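Local coordinates for envelope polyprotein (Puumala orthohantavirus, PDB 5FXU) that supplies the hantaviral surface glycoprotein Gn, which probably acts with its partner Gc in host-cell attachment and entry, at residues T77-R89 and I279-E291. Sequence-based numbering, arbitrary orientation.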
ATOM      1  N   THR A  77     -14.066  16.216 -22.873  1.00 80.14           N
ATOM      2  CA  THR A  77     -14.993  17.335 -22.669  1.00 81.35           C
ATOM      3  C   THR A  77     -14.198  18.648 -22.504  1.00 77.26           C
ATOM      4  O   THR A  77     -13.839  19.297 -23.494  1.00 75.79           O
ATOM      5  CB  THR A  77     -15.970  17.075 -21.469  1.00 84.63           C
ATOM      6  OG1 THR A  77     -15.240  16.876 -20.245  1.00 82.18           O
ATOM      7  CG2 THR A  77     -16.857  15.841 -21.733  1.00 84.46           C
ATOM      8  N   SER A  78     -13.903  19.012 -21.260  1.00 70.34           N
ATOM      9  CA  SER A  78     -12.995  20.089 -20.960  1.00 65.45           C
ATOM     10  C   SER A  78     -11.599  19.576 -20.558  1.00 56.98           C
ATOM     11  O   SER A  78     -10.856  20.313 -19.969  1.00 54.04           O
ATOM     12  CB  SER A  78     -13.591  20.947 -19.839  1.00 68.20           C
ATOM     13  OG  SER A  78     -14.669  21.732 -20.318  1.00 71.27           O
ATOM     14  N   PHE A  79     -11.240  18.336 -20.865  1.00 52.92           N
ATOM     15  CA  PHE A  79      -9.963  17.762 -20.422  1.00 51.99           C
ATOM     16  C   PHE A  79      -9.179  17.257 -21.590  1.00 50.64           C
ATOM     17  O   PHE A  79      -9.724  16.737 -22.547  1.00 50.80           O
ATOM     18  CB  PHE A  79     -10.156  16.557 -19.512  1.00 52.50           C
ATOM     19  CG  PHE A  79     -11.069  16.799 -18.373  1.00 55.33           C
ATOM     20  CD1 PHE A  79     -10.623  17.495 -17.266  1.00 59.24           C
ATOM     21  CD2 PHE A  79     -12.374  16.306 -18.383  1.00 57.04           C
ATOM     22  CE1 PHE A  79     -11.469  17.714 -16.183  1.00 62.68           C
ATOM     23  CE2 PHE A  79     -13.234  16.522 -17.314  1.00 59.45           C
ATOM     24  CZ  PHE A  79     -12.784  17.231 -16.207  1.00 61.28           C
ATOM     25  N   GLN A  80      -7.879  17.404 -21.487  1.00 50.19           N
ATOM     26  CA  GLN A  80      -6.969  16.697 -22.314  1.00 51.35           C
ATOM     27  C   GLN A  80      -6.161  15.833 -21.364  1.00 48.88           C
ATOM     28  O   GLN A  80      -5.583  16.348 -20.398  1.00 47.63           O
ATOM     29  CB  GLN A  80      -6.071  17.683 -23.010  1.00 55.95           C
ATOM     30  CG  GLN A  80      -5.272  17.092 -24.150  1.00 59.18           C
ATOM     31  CD  GLN A  80      -4.192  18.040 -24.565  1.00 62.19           C
ATOM     32  OE1 GLN A  80      -3.381  18.485 -23.724  1.00 65.62           O
ATOM     33  NE2 GLN A  80      -4.164  18.370 -25.836  1.00 62.92           N
ATOM     34  N   THR A  81      -6.157  14.524 -21.606  1.00 45.97           N
ATOM     35  CA  THR A  81      -5.264  13.634 -20.894  1.00 43.92           C
ATOM     36  C   THR A  81      -4.155  13.172 -21.803  1.00 44.30           C
ATOM     37  O   THR A  81      -4.264  13.253 -23.003  1.00 44.92           O
ATOM     38  CB  THR A  81      -5.977  12.412 -20.344  1.00 42.83           C
ATOM     39  OG1 THR A  81      -6.354  11.566 -21.422  1.00 42.80           O
ATOM     40  CG2 THR A  81      -7.194  12.806 -19.531  1.00 42.02           C
ATOM     41  N   LYS A  82      -3.053  12.735 -21.224  1.00 45.76           N
ATOM     42  CA  LYS A  82      -2.019  12.081 -22.003  1.00 47.66           C
ATOM     43  C   LYS A  82      -1.260  11.084 -21.138  1.00 45.47           C
ATOM     44  O   LYS A  82      -1.372  11.119 -19.902  1.00 41.95           O
ATOM     45  CB  LYS A  82      -1.078  13.110 -22.606  1.00 52.34           C
ATOM     46  CG  LYS A  82      -0.199  13.831 -21.613  1.00 55.70           C
ATOM     47  CD  LYS A  82       0.756  14.782 -22.318  1.00 62.53           C
ATOM     48  CE  LYS A  82       1.327  15.831 -21.346  1.00 66.83           C
ATOM     49  NZ  LYS A  82       1.966  17.008 -22.016  1.00 71.88           N
ATOM     50  N   SER A  83      -0.480  10.226 -21.793  1.00 44.08           N
ATOM     51  CA  SER A  83       0.315   9.254 -21.086  1.00 44.10           C
ATOM     52  C   SER A  83       1.623   8.906 -21.768  1.00 44.53           C
ATOM     53  O   SER A  83       1.755   9.085 -22.952  1.00 45.86           O
ATOM     54  CB  SER A  83      -0.508   7.983 -20.800  1.00 43.51           C
ATOM     55  OG  SER A  83      -1.230   7.533 -21.920  1.00 43.58           O
ATOM     56  N   SER A  84       2.581   8.424 -20.971  1.00 44.79           N
ATOM     57  CA  SER A  84       3.861   7.919 -21.446  1.00 45.73           C
ATOM     58  C   SER A  84       4.467   6.926 -20.458  1.00 47.00           C
ATOM     59  O   SER A  84       4.071   6.867 -19.295  1.00 45.50           O
ATOM     60  CB  SER A  84       4.827   9.074 -21.673  1.00 46.68           C
ATOM     61  OG  SER A  84       5.003   9.850 -20.506  1.00 45.95           O
ATOM     62  N   GLU A  85       5.429   6.140 -20.932  1.00 49.70           N
ATOM     63  CA  GLU A  85       6.119   5.159 -20.094  1.00 49.98           C
ATOM     64  C   GLU A  85       7.402   5.750 -19.547  1.00 51.32           C
ATOM     65  O   GLU A  85       8.194   6.307 -20.288  1.00 53.68           O
ATOM     66  CB  GLU A  85       6.386   3.865 -20.856  1.00 50.99           C
ATOM     67  CG  GLU A  85       5.173   2.940 -20.855  1.00 50.35           C
ATOM     68  CD  GLU A  85       3.991   3.536 -21.610  1.00 49.57           C
ATOM     69  OE1 GLU A  85       4.104   3.670 -22.846  1.00 49.61           O
ATOM     70  OE2 GLU A  85       2.950   3.856 -20.984  1.00 47.48           O
ATOM     71  N   ILE A  86       7.563   5.669 -18.231  1.00 51.50           N
ATOM     72  CA  ILE A  86       8.737   6.193 -17.530  1.00 52.03           C
ATOM     73  C   ILE A  86       9.164   5.186 -16.504  1.00 50.95           C
ATOM     74  O   ILE A  86       8.414   4.258 -16.213  1.00 48.66           O
ATOM     75  CB  ILE A  86       8.435   7.491 -16.792  1.00 52.12           C
ATOM     76  CG1 ILE A  86       7.324   7.280 -15.766  1.00 51.66           C
ATOM     77  CG2 ILE A  86       8.040   8.554 -17.793  1.00 54.02           C
ATOM     78  CD1 ILE A  86       7.166   8.445 -14.833  1.00 53.12           C
ATOM     79  N   ASN A  87      10.364   5.381 -15.972  1.00 51.42           N
ATOM     80  CA  ASN A  87      10.910   4.519 -14.928  1.00 52.12           C
ATOM     81  C   ASN A  87      10.943   5.300 -13.647  1.00 51.12           C
ATOM     82  O   ASN A  87      11.410   6.414 -13.630  1.00 52.72           O
ATOM     83  CB  ASN A  87      12.306   4.030 -15.287  1.00 53.58           C
ATOM     84  CG  ASN A  87      12.275   2.939 -16.336  1.00 55.42           C
ATOM     85  OD1 ASN A  87      11.886   1.804 -16.055  1.00 59.57           O
ATOM     86  ND2 ASN A  87      12.665   3.267 -17.541  1.00 56.50           N
ATOM     87  N   LEU A  88      10.395   4.727 -12.587  1.00 49.64           N
ATOM     88  CA  LEU A  88      10.475   5.310 -11.256  1.00 49.81           C
ATOM     89  C   LEU A  88      11.390   4.414 -10.434  1.00 49.93           C
ATOM     90  O   LEU A  88      11.662   3.280 -10.834  1.00 48.91           O
ATOM     91  CB  LEU A  88       9.070   5.401 -10.636  1.00 49.22           C
ATOM     92  CG  LEU A  88       8.088   6.348 -11.355  1.00 49.37           C
ATOM     93  CD1 LEU A  88       6.697   6.275 -10.738  1.00 48.34           C
ATOM     94  CD2 LEU A  88       8.572   7.790 -11.339  1.00 50.49           C
ATOM     95  N   ARG A  89      11.889   4.921  -9.312  1.00 50.41           N
ATOM     96  CA  ARG A  89      12.569   4.073  -8.355  1.00 52.49           C
ATOM     97  C   ARG A  89      12.105   4.317  -6.965  1.00 48.67           C
ATOM     98  O   ARG A  89      11.620   5.400  -6.654  1.00 46.43           O
ATOM     99  CB  ARG A  89      14.059   4.369  -8.304  1.00 58.40           C
ATOM    100  CG  ARG A  89      14.859   4.399  -9.589  1.00 65.52           C
ATOM    101  CD  ARG A  89      16.306   4.796  -9.237  1.00 71.57           C
ATOM    102  NE  ARG A  89      17.306   4.439 -10.254  1.00 77.83           N
ATOM    103  CZ  ARG A  89      17.871   3.233 -10.420  1.00 80.97           C
ATOM    104  NH1 ARG A  89      17.535   2.197  -9.650  1.00 78.66           N
ATOM    105  NH2 ARG A  89      18.771   3.051 -11.394  1.00 84.16           N
ATOM    106  N   ILE A 279     -13.242  18.007  -6.935  1.00 54.92           N
ATOM    107  CA  ILE A 279     -13.502  17.114  -8.060  1.00 53.36           C
ATOM    108  C   ILE A 279     -13.942  17.907  -9.288  1.00 51.32           C
ATOM    109  O   ILE A 279     -14.772  18.792  -9.178  1.00 52.40           O
ATOM    110  CB  ILE A 279     -14.524  16.032  -7.662  1.00 53.30           C
ATOM    111  CG1 ILE A 279     -13.798  15.006  -6.792  1.00 55.64           C
ATOM    112  CG2 ILE A 279     -15.119  15.360  -8.879  1.00 52.95           C
ATOM    113  CD1 ILE A 279     -14.712  14.134  -5.977  1.00 58.32           C
ATOM    114  N   ILE A 280     -13.360  17.568 -10.441  1.00 48.87           N
ATOM    115  CA  ILE A 280     -13.521  18.310 -11.686  1.00 47.71           C
ATOM    116  C   ILE A 280     -14.322  17.512 -12.695  1.00 47.64           C
ATOM    117  O   ILE A 280     -15.192  18.058 -13.338  1.00 50.07           O
ATOM    118  CB  ILE A 280     -12.155  18.675 -12.339  1.00 48.04           C
ATOM    119  CG1 ILE A 280     -11.172  19.310 -11.349  1.00 46.90           C
ATOM    120  CG2 ILE A 280     -12.352  19.631 -13.504  1.00 48.65           C
ATOM    121  CD1 ILE A 280     -11.604  20.641 -10.766  1.00 47.55           C
ATOM    122  N   GLY A 281     -14.005  16.239 -12.884  1.00 47.77           N
ATOM    123  CA  GLY A 281     -14.794  15.406 -13.779  1.00 48.58           C
ATOM    124  C   GLY A 281     -14.141  14.120 -14.217  1.00 48.62           C
ATOM    125  O   GLY A 281     -12.999  13.847 -13.843  1.00 49.89           O
ATOM    126  N   LYS A 282     -14.870  13.352 -15.031  1.00 48.63           N
ATOM    127  CA  LYS A 282     -14.398  12.052 -15.532  1.00 49.76           C
ATOM    128  C   LYS A 282     -13.345  12.171 -16.635  1.00 45.98           C
ATOM    129  O   LYS A 282     -13.486  12.971 -17.550  1.00 46.17           O
ATOM    130  CB  LYS A 282     -15.573  11.200 -16.007  1.00 53.56           C
ATOM    131  CG  LYS A 282     -16.485  10.835 -14.844  1.00 60.71           C
ATOM    132  CD  LYS A 282     -17.876  10.359 -15.257  1.00 66.65           C
ATOM    133  CE  LYS A 282     -18.900  10.696 -14.173  1.00 71.83           C
ATOM    134  NZ  LYS A 282     -20.051   9.751 -14.177  1.00 75.09           N
ATOM    135  N   VAL A 283     -12.292  11.366 -16.524  1.00 41.42           N
ATOM    136  CA  VAL A 283     -11.259  11.297 -17.539  1.00 39.65           C
ATOM    137  C   VAL A 283     -10.921   9.862 -17.911  1.00 38.36           C
ATOM    138  O   VAL A 283     -11.091   8.938 -17.120  1.00 37.17           O
ATOM    139  CB  VAL A 283      -9.977  12.059 -17.119  1.00 38.59           C
ATOM    140  CG1 VAL A 283     -10.250  13.554 -17.043  1.00 38.87           C
ATOM    141  CG2 VAL A 283      -9.433  11.547 -15.795  1.00 38.07           C
ATOM    142  N   THR A 284     -10.413   9.699 -19.122  1.00 38.49           N
ATOM    143  CA  THR A 284      -9.984   8.406 -19.602  1.00 39.68           C
ATOM    144  C   THR A 284      -8.599   8.541 -20.181  1.00 40.05           C
ATOM    145  O   THR A 284      -8.107   9.654 -20.396  1.00 39.93           O
ATOM    146  CB  THR A 284     -10.939   7.862 -20.669  1.00 41.76           C
ATOM    147  OG1 THR A 284     -11.028   8.807 -21.756  1.00 42.35           O
ATOM    148  CG2 THR A 284     -12.328   7.628 -20.081  1.00 41.48           C
ATOM    149  N   GLY A 285      -7.957   7.408 -20.424  1.00 39.68           N
ATOM    150  CA  GLY A 285      -6.621   7.437 -21.003  1.00 40.07           C
ATOM    151  C   GLY A 285      -6.126   6.089 -21.433  1.00 39.97           C
ATOM    152  O   GLY A 285      -6.798   5.087 -21.217  1.00 36.53           O
ATOM    153  N   LYS A 286      -4.923   6.090 -22.017  1.00 41.54           N
ATOM    154  CA  LYS A 286      -4.301   4.891 -22.560  1.00 44.06           C
ATOM    155  C   LYS A 286      -3.146   4.410 -21.704  1.00 43.11           C
ATOM    156  O   LYS A 286      -2.150   5.122 -21.528  1.00 43.52           O
ATOM    157  CB  LYS A 286      -3.795   5.171 -23.958  1.00 47.82           C
ATOM    158  CG  LYS A 286      -4.851   5.763 -24.881  1.00 51.25           C
ATOM    159  CD  LYS A 286      -4.213   6.273 -26.162  1.00 54.26           C
ATOM    160  CE  LYS A 286      -5.281   6.606 -27.179  1.00 56.50           C
ATOM    161  NZ  LYS A 286      -4.690   7.341 -28.325  1.00 59.21           N
ATOM    162  N   ALA A 287      -3.288   3.204 -21.168  1.00 41.07           N
ATOM    163  CA  ALA A 287      -2.249   2.584 -20.355  1.00 39.98           C
ATOM    164  C   ALA A 287      -2.048   1.148 -20.819  1.00 39.09           C
ATOM    165  O   ALA A 287      -2.988   0.365 -20.744  1.00 37.98           O
ATOM    166  CB  ALA A 287      -2.637   2.628 -18.899  1.00 39.39           C
ATOM    167  N   PRO A 288      -0.872   0.804 -21.349  1.00 39.40           N
ATOM    168  CA  PRO A 288       0.232   1.749 -21.593  1.00 40.63           C
ATOM    169  C   PRO A 288      -0.117   2.737 -22.716  1.00 42.04           C
ATOM    170  O   PRO A 288      -1.130   2.566 -23.385  1.00 42.09           O
ATOM    171  CB  PRO A 288       1.420   0.842 -21.963  1.00 41.25           C
ATOM    172  CG  PRO A 288       0.807  -0.436 -22.404  1.00 41.51           C
ATOM    173  CD  PRO A 288      -0.475  -0.588 -21.626  1.00 40.34           C
ATOM    174  N   SER A 289       0.694   3.776 -22.878  1.00 43.18           N
ATOM    175  CA  SER A 289       0.426   4.835 -23.854  1.00 44.80           C
ATOM    176  C   SER A 289       0.383   4.347 -25.297  1.00 47.42           C
ATOM    177  O   SER A 289      -0.232   4.999 -26.148  1.00 48.68           O
ATOM    178  CB  SER A 289       1.470   5.947 -23.746  1.00 45.12           C
ATOM    179  OG  SER A 289       2.750   5.480 -24.119  1.00 44.46           O
ATOM    180  N   THR A 290       1.029   3.205 -25.555  1.00 48.61           N
ATOM    181  CA  THR A 290       1.001   2.549 -26.858  1.00 49.65           C
ATOM    182  C   THR A 290      -0.327   1.879 -27.232  1.00 50.39           C
ATOM    183  O   THR A 290      -0.478   1.460 -28.361  1.00 52.39           O
ATOM    184  CB  THR A 290       2.091   1.481 -26.932  1.00 49.51           C
ATOM    185  OG1 THR A 290       1.938   0.585 -25.834  1.00 46.97           O
ATOM    186  CG2 THR A 290       3.462   2.122 -26.892  1.00 49.86           C
ATOM    187  N   GLU A 291      -1.286   1.775 -26.313  1.00 50.49           N
ATOM    188  CA  GLU A 291      -2.631   1.266 -26.646  1.00 51.74           C
ATOM    189  C   GLU A 291      -3.369   2.221 -27.598  1.00 51.43           C
ATOM    190  O   GLU A 291      -3.251   3.437 -27.499  1.00 48.71           O
ATOM    191  CB  GLU A 291      -3.481   1.056 -25.386  1.00 52.64           C
ATOM    192  CG  GLU A 291      -2.944   0.000 -24.428  1.00 54.64           C
ATOM    193  CD  GLU A 291      -3.260  -1.424 -24.840  1.00 58.00           C
ATOM    194  OE1 GLU A 291      -4.333  -1.658 -25.432  1.00 62.04           O
ATOM    195  OE2 GLU A 291      -2.442  -2.327 -24.538  1.00 63.93           O
TER
HETATM  196  O   HOH W   1      -3.555   8.521 -22.365  1.00 45.75           O
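Glu-85 grips the backbone and side chain of Ser-289 with both carboxylate oxygens. Glu-85 OE1 accepts from Ser-289 OG at 2.6 Å. OE2 accepts from Ser-289 N at 2.9 Å, the N-H almost straight. Both donors arrive on the syn sides of the carboxylate, somewhat out of its plane, and a bend at chi2 (65°) curls the acid back to meet them. OE2 also accepts from Thr-58 OG1, which ties the carboxylate to strand 54-64 as well. Two residues earlier, Ser-83 OG donates to Lys-286 O (2.6 Å), in the carbonyl plane on a lone pair; a water that donates to this OG and accepts from Lys-286 N makes a second link. Thr-81 OG1 donates to Thr-284 O at 2.8 Å. Side chains of strand 79-89, itself paired with antiparallel strand 54-64, thus reach backbone atoms beside strand 278-285, an outer strand of a three-stranded antiparallel sheet in the Gn head; segments 79-89 and 279-285 run 33° apart. Farther along, Val-283 CG1 lies over one face of the Phe-79 ring, a CH-pi contact 3.9 Å from the centroid, while Ile-280 CG2 comes to the ring edge, 3.4 Å from Phe-79 CE1. Ile-280 and Gly-281 form a classic beta bulge opposite Ala-300; Gly-281, whose backbone angles alone call for glycine, brings its CA to 3.6 Å from Phe-79 CZ. Beyond the strand, a cis peptide before Pro-288 leads into the type I turn that presents Ser-289 N to the acid.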